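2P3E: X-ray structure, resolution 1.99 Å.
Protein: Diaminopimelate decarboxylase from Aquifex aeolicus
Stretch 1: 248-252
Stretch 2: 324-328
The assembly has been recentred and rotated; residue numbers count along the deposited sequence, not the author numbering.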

# COMPACT_ATOMS: atom_id res chain seq x y z
N LYS B 248 1.38 -6.10 -22.26
CA LYS B 248 2.78 -6.44 -22.34
C LYS B 248 3.51 -5.90 -21.12
O LYS B 248 3.57 -4.70 -20.90
N TYR B 249 4.04 -6.81 -20.31
CA TYR B 249 4.95 -6.42 -19.23
C TYR B 249 6.40 -6.82 -19.55
O TYR B 249 7.31 -6.01 -19.41
N LYS B 250 6.58 -8.07 -19.95
CA LYS B 250 7.90 -8.61 -20.27
C LYS B 250 8.22 -8.42 -21.76
O LYS B 250 7.31 -8.39 -22.60
N PRO B 251 9.52 -8.25 -22.10
CA PRO B 251 9.90 -8.03 -23.50
C PRO B 251 9.33 -9.09 -24.44
O PRO B 251 8.96 -8.77 -25.57
N GLU B 252 9.23 -10.33 -23.95
CA GLU B 252 8.72 -11.47 -24.72
C GLU B 252 7.19 -11.63 -24.72
O GLU B 252 6.68 -12.46 -25.47
N ALA B 324 6.45 -8.86 -9.52
CA ALA B 324 6.03 -8.47 -10.85
C ALA B 324 7.19 -7.89 -11.63
O ALA B 324 8.05 -7.19 -11.06
N TYR B 325 7.21 -8.20 -12.92
CA TYR B 325 8.17 -7.63 -13.85
C TYR B 325 7.63 -6.31 -14.43
O TYR B 325 6.56 -6.27 -15.06
N HIS B 326 8.40 -5.25 -14.22
CA HIS B 326 8.27 -4.00 -14.96
C HIS B 326 9.59 -3.74 -15.68
O HIS B 326 10.66 -3.80 -15.07
N HIS B 327 9.51 -3.45 -16.97
CA HIS B 327 10.68 -3.10 -17.76
C HIS B 327 11.22 -1.74 -17.30
O HIS B 327 10.45 -0.79 -17.08
N ILE B 328 12.54 -1.68 -17.09
CA ILE B 328 13.20 -0.45 -16.62
C ILE B 328 14.33 -0.06 -17.58
O ILE B 328 15.21 -0.88 -17.87

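Read as a design, this contact joins two loop segments far apart in sequence without a single direct hydrogen bond between them; aromatic rings, an aliphatic lysine chain, a proline and one water do the work, burying 296 Å² in total. The backbones come nearest at Tyr249 and His326, whose CA atoms lie 5.9 Å apart.

Stretch 2 opens with Ala324, whose short side chain lies sideways and makes no contact with stretch 1. Tyr325 is the centerpiece. Its CA-to-CB bond points toward stretch 1, and with chi1 at t and chi2 at 103° the ring reaches three consecutive residues, giving up 97 Å², the largest share of any residue here. Lys250, with chi1 at m and the rest of its chain in t, sets its CG over one face: CG of Lys250 sits 4.0 Å from the ring centroid of Tyr325, 29° off the normal, a CH-pi contact. The lysine thus packs through its methylenes, while its residue as a whole remains exposed. At the ring edge, O of Tyr249 approaches CD2 of Tyr325 at 3.4 Å. Farther out, CD of Pro251 meets CZ of Tyr325 at 3.8 Å, an apolar contact with a proline ring in the C-gamma exo pucker.

His326 follows a different rule. Its CA-to-CB bond points away, yet chi1 at m and chi2 at -101° bring the end of the side chain back to Tyr249. That tyrosine leaves its backbone sideways with chi1 at m and presents its ring edge to the imidazole face; the ring centroids of Tyr249 and His326 are 5.5 Å apart and the planes meet at 72°. OH of Tyr249 and ND1 of His326 are hydrogen-bonded elsewhere in the structure.

The CA-to-CB bond of His327 points toward stretch 1, with chi1 at t. Its ND1 hydrogen-bonds OH of Tyr325 at 2.9 Å, linking two side chains that both meet Pro251; CG of Pro251 lies 4.0 Å from ND1 of His327. The backbones here are too far apart for a direct bond, with O of Tyr249 4.2 Å from N of His327, so a water fills the role: it donates to O of Tyr249 at 2.7 Å and accepts from N of His327 at 2.8 Å.

Ile328 is buried but out of reach. Across the interface, Lys248 also stays clear and instead supports its own loop, its NZ donating to O of Pro251 at 2.8 Å.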

# COMPACT_ATOMS: atom_id res chain seq x y z
CB LYS B 248 3.39 -5.89 -23.64
CG LYS B 248 4.87 -6.32 -23.89
CD LYS B 248 5.52 -5.43 -24.95
CE LYS B 248 6.89 -5.97 -25.36
NZ LYS B 248 6.74 -7.23 -26.15
CB TYR B 249 4.54 -7.07 -17.90
CG TYR B 249 3.38 -6.39 -17.20
CD1 TYR B 249 3.54 -5.14 -16.57
CD2 TYR B 249 2.13 -7.01 -17.13
CE1 TYR B 249 2.46 -4.52 -15.89
CE2 TYR B 249 1.05 -6.41 -16.45
CZ TYR B 249 1.22 -5.15 -15.86
OH TYR B 249 0.17 -4.53 -15.21
CB LYS B 250 7.98 -10.09 -19.87
CG LYS B 250 7.91 -10.30 -18.39
CD LYS B 250 7.57 -11.74 -18.08
CE LYS B 250 7.78 -12.03 -16.63
NZ LYS B 250 7.53 -13.46 -16.35
CB PRO B 251 11.43 -8.11 -23.47
CG PRO B 251 11.78 -7.68 -22.08
CD PRO B 251 10.70 -8.28 -21.21
CB GLU B 252 9.37 -12.78 -24.23
CG GLU B 252 8.93 -13.25 -22.82
CD GLU B 252 9.81 -12.67 -21.68
OE1 GLU B 252 10.49 -11.64 -21.87
OE2 GLU B 252 9.81 -13.26 -20.58
CB ALA B 324 4.87 -7.45 -10.77
CB TYR B 325 8.47 -8.64 -14.99
CG TYR B 325 9.54 -8.15 -15.96
CD1 TYR B 325 10.85 -8.65 -15.90
CD2 TYR B 325 9.26 -7.15 -16.89
CE1 TYR B 325 11.83 -8.17 -16.76
CE2 TYR B 325 10.24 -6.68 -17.76
CZ TYR B 325 11.51 -7.19 -17.69
OH TYR B 325 12.47 -6.71 -18.54
CB HIS B 326 7.96 -2.83 -14.02
CG HIS B 326 6.56 -2.85 -13.48
ND1 HIS B 326 5.56 -2.04 -13.99
CD2 HIS B 326 5.98 -3.58 -12.50
CE1 HIS B 326 4.42 -2.29 -13.35
NE2 HIS B 326 4.66 -3.22 -12.43
CB HIS B 327 10.35 -3.09 -19.25
CG HIS B 327 11.55 -3.22 -20.15
ND1 HIS B 327 12.41 -4.29 -20.10
CD2 HIS B 327 12.01 -2.42 -21.14
CE1 HIS B 327 13.36 -4.14 -21.00
NE2 HIS B 327 13.14 -3.02 -21.66
CB ILE B 328 13.75 -0.59 -15.17
CG1 ILE B 328 12.60 -0.99 -14.20
CG2 ILE B 328 14.41 0.72 -14.72
CD1 ILE B 328 13.01 -1.16 -12.75
O HOH W 1 6.98 -3.64 -18.19